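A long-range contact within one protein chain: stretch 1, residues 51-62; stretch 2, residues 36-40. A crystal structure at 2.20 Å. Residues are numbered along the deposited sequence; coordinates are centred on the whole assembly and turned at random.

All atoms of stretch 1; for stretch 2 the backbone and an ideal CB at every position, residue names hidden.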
ATOM      1  N   VAL A  51      -1.718  -4.958 -11.674  1.00 29.91           N
ATOM      2  CA  VAL A  51      -0.416  -4.604 -12.222  1.00 28.76           C
ATOM      3  C   VAL A  51       0.354  -5.909 -12.418  1.00 29.41           C
ATOM      4  O   VAL A  51       1.023  -6.106 -13.437  1.00 28.22           O
ATOM      5  CB  VAL A  51       0.368  -3.682 -11.261  1.00 25.04           C
ATOM      6  CG1 VAL A  51       1.831  -3.576 -11.697  1.00 25.78           C
ATOM      7  CG2 VAL A  51      -0.260  -2.304 -11.254  1.00 23.25           C
ATOM      8  N   GLU A  52       0.228  -6.801 -11.440  1.00 26.31           N
ATOM      9  CA  GLU A  52       0.894  -8.096 -11.476  1.00 28.80           C
ATOM     10  C   GLU A  52       0.458  -8.908 -12.689  1.00 30.70           C
ATOM     11  O   GLU A  52       1.291  -9.438 -13.419  1.00 31.20           O
ATOM     12  CB  GLU A  52       0.590  -8.891 -10.199  1.00 28.73           C
ATOM     13  CG  GLU A  52       1.073  -8.225  -8.919  1.00 27.41           C
ATOM     14  CD  GLU A  52       0.754  -9.042  -7.677  1.00 28.52           C
ATOM     15  OE1 GLU A  52       1.029  -8.556  -6.557  1.00 28.41           O
ATOM     16  OE2 GLU A  52       0.230 -10.169  -7.820  1.00 28.91           O
ATOM     17  N   LYS A  53      -0.848  -9.002 -12.906  1.00 31.98           N
ATOM     18  CA  LYS A  53      -1.362  -9.763 -14.032  1.00 33.38           C
ATOM     19  C   LYS A  53      -1.064  -9.106 -15.377  1.00 34.79           C
ATOM     20  O   LYS A  53      -0.905  -9.792 -16.383  1.00 34.32           O
ATOM     21  CB  LYS A  53      -2.865 -10.002 -13.864  1.00 35.99           C
ATOM     22  CG  LYS A  53      -3.174 -11.080 -12.832  1.00 39.71           C
ATOM     23  CD  LYS A  53      -4.662 -11.374 -12.702  1.00 41.86           C
ATOM     24  CE  LYS A  53      -5.397 -10.270 -11.958  1.00 44.07           C
ATOM     25  NZ  LYS A  53      -6.827 -10.630 -11.712  1.00 44.94           N
ATOM     26  N   LYS A  54      -0.968  -7.782 -15.391  1.00 36.58           N
ATOM     27  CA  LYS A  54      -0.685  -7.060 -16.626  1.00 37.48           C
ATOM     28  C   LYS A  54       0.721  -7.308 -17.168  1.00 37.54           C
ATOM     29  O   LYS A  54       0.901  -7.519 -18.366  1.00 38.12           O
ATOM     30  CB  LYS A  54      -0.876  -5.561 -16.409  1.00 36.57           C
ATOM     31  CG  LYS A  54      -0.512  -4.699 -17.607  1.00 38.06           C
ATOM     32  CD  LYS A  54      -0.706  -3.228 -17.277  1.00 39.94           C
ATOM     33  CE  LYS A  54      -0.394  -2.332 -18.457  1.00 40.03           C
ATOM     34  NZ  LYS A  54      -0.538  -0.909 -18.052  1.00 43.41           N
ATOM     35  N   TYR A  55       1.715  -7.278 -16.286  1.00 38.16           N
ATOM     36  CA  TYR A  55       3.105  -7.479 -16.689  1.00 38.65           C
ATOM     37  C   TYR A  55       3.544  -8.934 -16.594  1.00 39.59           C
ATOM     38  O   TYR A  55       4.497  -9.351 -17.247  1.00 39.90           O
ATOM     39  CB  TYR A  55       4.017  -6.576 -15.849  1.00 31.95           C
ATOM     40  CG  TYR A  55       3.852  -5.108 -16.178  1.00 30.72           C
ATOM     41  CD1 TYR A  55       4.421  -4.564 -17.330  1.00 28.32           C
ATOM     42  CD2 TYR A  55       3.090  -4.270 -15.362  1.00 30.55           C
ATOM     43  CE1 TYR A  55       4.234  -3.218 -17.661  1.00 27.82           C
ATOM     44  CE2 TYR A  55       2.897  -2.926 -15.684  1.00 27.06           C
ATOM     45  CZ  TYR A  55       3.470  -2.409 -16.830  1.00 27.88           C
ATOM     46  OH  TYR A  55       3.275  -1.086 -17.142  1.00 27.48           O
ATOM     47  N   PHE A  56       2.842  -9.699 -15.771  1.00 55.80           N
ATOM     48  CA  PHE A  56       3.108 -11.120 -15.598  1.00 57.44           C
ATOM     49  C   PHE A  56       1.700 -11.693 -15.552  1.00 60.01           C
ATOM     50  O   PHE A  56       0.851 -11.188 -14.829  1.00 64.69           O
ATOM     51  CB  PHE A  56       3.826 -11.398 -14.269  1.00 33.03           C
ATOM     52  CG  PHE A  56       4.890 -10.391 -13.922  1.00 32.26           C
ATOM     53  CD1 PHE A  56       4.547  -9.161 -13.364  1.00 32.68           C
ATOM     54  CD2 PHE A  56       6.231 -10.665 -14.165  1.00 30.93           C
ATOM     55  CE1 PHE A  56       5.525  -8.217 -13.052  1.00 31.83           C
ATOM     56  CE2 PHE A  56       7.218  -9.732 -13.858  1.00 31.15           C
ATOM     57  CZ  PHE A  56       6.864  -8.502 -13.299  1.00 33.15           C
ATOM     58  N   LYS A  57       1.429 -12.733 -16.321  1.00 48.60           N
ATOM     59  CA  LYS A  57       0.087 -13.302 -16.322  1.00 47.69           C
ATOM     60  C   LYS A  57      -0.147 -14.164 -15.088  1.00 46.12           C
ATOM     61  O   LYS A  57      -0.433 -15.354 -15.196  1.00 47.31           O
ATOM     62  CB  LYS A  57      -0.130 -14.121 -17.596  1.00 55.58           C
ATOM     63  CG  LYS A  57      -0.253 -13.282 -18.873  1.00 59.13           C
ATOM     64  CD  LYS A  57       0.906 -12.309 -19.063  1.00 62.52           C
ATOM     65  CE  LYS A  57       2.264 -13.010 -19.078  1.00 65.41           C
ATOM     66  NZ  LYS A  57       2.378 -14.040 -20.150  1.00 68.65           N
ATOM     67  N   ARG A  58      -0.030 -13.551 -13.911  1.00 32.57           N
ATOM     68  CA  ARG A  58      -0.219 -14.269 -12.655  1.00 30.07           C
ATOM     69  C   ARG A  58      -0.209 -13.322 -11.455  1.00 28.09           C
ATOM     70  O   ARG A  58      -0.016 -12.122 -11.599  1.00 26.51           O
ATOM     71  CB  ARG A  58       0.899 -15.294 -12.475  1.00 41.12           C
ATOM     72  CG  ARG A  58       2.281 -14.670 -12.528  1.00 43.00           C
ATOM     73  CD  ARG A  58       3.342 -15.577 -11.924  1.00 46.61           C
ATOM     74  NE  ARG A  58       3.131 -15.770 -10.490  1.00 50.14           N
ATOM     75  CZ  ARG A  58       3.985 -16.392  -9.681  1.00 50.19           C
ATOM     76  NH1 ARG A  58       5.119 -16.883 -10.162  1.00 49.37           N
ATOM     77  NH2 ARG A  58       3.703 -16.523  -8.388  1.00 49.17           N
ATOM     78  N   THR A  59      -0.412 -13.875 -10.264  1.00 35.69           N
ATOM     79  CA  THR A  59      -0.384 -13.070  -9.052  1.00 35.18           C
ATOM     80  C   THR A  59       0.727 -13.605  -8.160  1.00 34.71           C
ATOM     81  O   THR A  59       1.177 -14.741  -8.323  1.00 34.93           O
ATOM     82  CB  THR A  59      -1.739 -13.110  -8.292  1.00 33.30           C
ATOM     83  OG1 THR A  59      -2.052 -14.459  -7.914  1.00 31.65           O
ATOM     84  CG2 THR A  59      -2.855 -12.552  -9.177  1.00 30.99           C
ATOM     85  N   PHE A  60       1.171 -12.777  -7.223  1.00 34.94           N
ATOM     86  CA  PHE A  60       2.247 -13.149  -6.310  1.00 31.86           C
ATOM     87  C   PHE A  60       1.829 -12.818  -4.886  1.00 30.67           C
ATOM     88  O   PHE A  60       0.790 -12.185  -4.665  1.00 29.33           O
ATOM     89  CB  PHE A  60       3.502 -12.323  -6.621  1.00 35.30           C
ATOM     90  CG  PHE A  60       4.018 -12.482  -8.021  1.00 35.69           C
ATOM     91  CD1 PHE A  60       5.078 -13.342  -8.292  1.00 36.32           C
ATOM     92  CD2 PHE A  60       3.454 -11.766  -9.067  1.00 36.74           C
ATOM     93  CE1 PHE A  60       5.569 -13.484  -9.588  1.00 38.81           C
ATOM     94  CE2 PHE A  60       3.937 -11.901 -10.367  1.00 38.52           C
ATOM     95  CZ  PHE A  60       4.997 -12.760 -10.626  1.00 37.64           C
ATOM     96  N   PRO A  61       2.617 -13.273  -3.893  1.00 24.97           N
ATOM     97  CA  PRO A  61       2.263 -12.949  -2.512  1.00 23.54           C
ATOM     98  C   PRO A  61       2.210 -11.418  -2.545  1.00 23.59           C
ATOM     99  O   PRO A  61       3.105 -10.777  -3.096  1.00 21.42           O
ATOM    100  CB  PRO A  61       3.455 -13.489  -1.726  1.00 20.12           C
ATOM    101  CG  PRO A  61       3.802 -14.740  -2.503  1.00 17.95           C
ATOM    102  CD  PRO A  61       3.706 -14.268  -3.946  1.00 19.29           C
ATOM    103  N   THR A  62       1.165 -10.829  -1.980  1.00 24.47           N
ATOM    104  CA  THR A  62       1.025  -9.387  -2.043  1.00 24.93           C
ATOM    105  C   THR A  62       0.648  -8.667  -0.745  1.00 25.03           C
ATOM    106  O   THR A  62      -0.157  -9.161   0.051  1.00 24.71           O
ATOM    107  CB  THR A  62      -0.015  -9.032  -3.140  1.00 24.69           C
ATOM    108  OG1 THR A  62       0.470  -9.482  -4.413  1.00 26.06           O
ATOM    109  CG2 THR A  62      -0.276  -7.531  -3.196  1.00 24.30           C
ATOM    110  N   UNK A  36      10.874 -16.562  -4.742  1.00 29.82           N
ATOM    111  CA  UNK A  36       9.699 -15.806  -4.308  1.00 23.80           C
ATOM    112  C   UNK A  36       9.749 -14.302  -4.542  1.00 18.95           C
ATOM    113  O   UNK A  36      10.683 -13.622  -4.110  1.00 14.05           O
ATOM    114  CB  UNK A  36       9.478 -16.054  -2.814  1.00 23.80           C
ATOM    115  N   UNK A  37       8.719 -13.785  -5.201  1.00 21.48           N
ATOM    116  CA  UNK A  37       8.617 -12.361  -5.466  1.00 21.56           C
ATOM    117  C   UNK A  37       7.412 -11.790  -4.708  1.00 21.82           C
ATOM    118  O   UNK A  37       6.326 -12.374  -4.736  1.00 22.29           O
ATOM    119  CB  UNK A  37       8.495 -12.096  -6.968  1.00 21.56           C
ATOM    120  N   UNK A  38       7.612 -10.659  -4.029  1.00 23.33           N
ATOM    121  CA  UNK A  38       6.551 -10.009  -3.246  1.00 22.40           C
ATOM    122  C   UNK A  38       6.349  -8.532  -3.610  1.00 22.18           C
ATOM    123  O   UNK A  38       7.302  -7.766  -3.697  1.00 23.10           O
ATOM    124  CB  UNK A  38       6.872 -10.122  -1.754  1.00 22.40           C
ATOM    125  N   UNK A  39       5.099  -8.145  -3.831  1.00 21.81           N
ATOM    126  CA  UNK A  39       4.765  -6.764  -4.156  1.00 22.17           C
ATOM    127  C   UNK A  39       4.079  -6.140  -2.937  1.00 23.12           C
ATOM    128  O   UNK A  39       3.140  -6.712  -2.382  1.00 22.45           O
ATOM    129  CB  UNK A  39       3.872  -6.686  -5.396  1.00 22.17           C
ATOM    130  N   UNK A  40       4.551  -4.972  -2.519  1.00 30.82           N
ATOM    131  CA  UNK A  40       3.986  -4.294  -1.357  1.00 31.64           C
ATOM    132  C   UNK A  40       3.609  -2.869  -1.721  1.00 30.94           C
ATOM    133  O   UNK A  40       4.471  -2.045  -2.012  1.00 35.03           O
ATOM    134  CB  UNK A  40       4.972  -4.304  -0.187  1.00 31.64           C
TER

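Stretch 2 runs as an extended strand beside the point where stretch 1, after its helix and a loop, straightens through Phe-60, Pro-61 and Thr-62. Phi is negative at every position from 36 to 40 and psi lies between 115° and 134°, so the backbone asks for no glycine, and β-branched and aromatic residues are all acceptable.

At position 36 the CA-to-CB bond points sideways, and no atom of stretch 1 lies within 5.5 Å of the ideal CB. Stretch 1 sets almost no condition here, and polar or large residues would fit equally well. The residue is Tyr-36, whose side chain comes no nearer than 5.1 Å to stretch 1.

Position 37 also points sideways, but its ideal CB lies 3.9 Å from Phe-60 CD1. A carbon-rich ring with no polar group at hand favours an apolar side chain; valine, isoleucine or leucine would be reasonable. Val-37 is found, with chi1 in the t well, and its CB lies 3.8 Å from Phe-60 CD1. Its carbonyl is also closely covered, with Pro-61 CD 3.3 Å from Val-37 O.

At position 38 the nearest feature to the ideal CB is Pro-61 O, 4.1 Å away, and the bond is again sideways. The proline ring offers a modest apolar surface, which several aliphatic residues could use. In Val-38, CG2 reaches to 4.1 Å from Pro-61 CB, while Val-38 CA makes a CA-H...O contact of 3.5 Å with Pro-61 O.

Position 39 is the most demanding. Its CB goes to the same face of the sheet as the side chain of Thr-62, its partner in a parallel bridge. The ideal CB is 3.6 Å from Glu-52 OE1, which itself lies 2.4 Å from Thr-62 OG1. A short side chain with a donor is a real alternative here, but would leave apolar surface uncovered: beside the carboxylate are the CG of Glu-52 and, farther off, the rings of Phe-60 and Phe-56. Leucine could cover the near part; methionine or an aromatic extends far enough to approach the Phe-56 ring. Phe-39 does so with chi1 at -67°. Glu-52 CG sits over one face of its ring, 4.2 Å from the centroid; Phe-39 CE1 lies over a face of the Phe-60 ring, 3.5 Å from Phe-60 CD2; and Phe-39 CZ comes within 4.1 Å of Phe-56 CE1. Phe-39 N gives a weak 3.4 Å hydrogen bond to Pro-61 O.

At position 40 the CB points away from stretch 1, which therefore leaves the choice open. The residue, Ala-40, makes no contact with it.

Stretch 2, residues 36-40: YVVFA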
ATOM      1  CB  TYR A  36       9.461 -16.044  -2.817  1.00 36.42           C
ATOM      2  CG  TYR A  36       9.082 -17.460  -2.469  1.00 38.20           C
ATOM      3  CD1 TYR A  36       7.768 -17.902  -2.618  1.00 38.98           C
ATOM      4  CD2 TYR A  36      10.031 -18.357  -1.985  1.00 38.95           C
ATOM      5  CE1 TYR A  36       7.407 -19.200  -2.289  1.00 39.80           C
ATOM      6  CE2 TYR A  36       9.678 -19.663  -1.653  1.00 40.33           C
ATOM      7  CZ  TYR A  36       8.364 -20.074  -1.808  1.00 39.94           C
ATOM      8  OH  TYR A  36       7.999 -21.357  -1.479  1.00 43.03           O
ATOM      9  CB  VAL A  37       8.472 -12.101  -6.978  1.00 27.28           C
ATOM     10  CG1 VAL A  37       8.235 -10.624  -7.243  1.00 29.30           C
ATOM     11  CG2 VAL A  37       9.739 -12.562  -7.690  1.00 29.34           C
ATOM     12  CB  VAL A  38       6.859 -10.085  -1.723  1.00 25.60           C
ATOM     13  CG1 VAL A  38       5.730  -9.442  -0.911  1.00 21.34           C
ATOM     14  CG2 VAL A  38       7.049 -11.534  -1.303  1.00 23.62           C
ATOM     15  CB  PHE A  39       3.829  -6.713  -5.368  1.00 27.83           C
ATOM     16  CG  PHE A  39       4.469  -7.179  -6.651  1.00 31.71           C
ATOM     17  CD1 PHE A  39       4.659  -8.530  -6.903  1.00 34.27           C
ATOM     18  CD2 PHE A  39       4.912  -6.260  -7.592  1.00 33.40           C
ATOM     19  CE1 PHE A  39       5.283  -8.958  -8.078  1.00 36.66           C
ATOM     20  CE2 PHE A  39       5.537  -6.679  -8.768  1.00 34.85           C
ATOM     21  CZ  PHE A  39       5.724  -8.025  -9.011  1.00 33.99           C
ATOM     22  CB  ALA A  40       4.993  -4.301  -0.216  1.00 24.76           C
TER
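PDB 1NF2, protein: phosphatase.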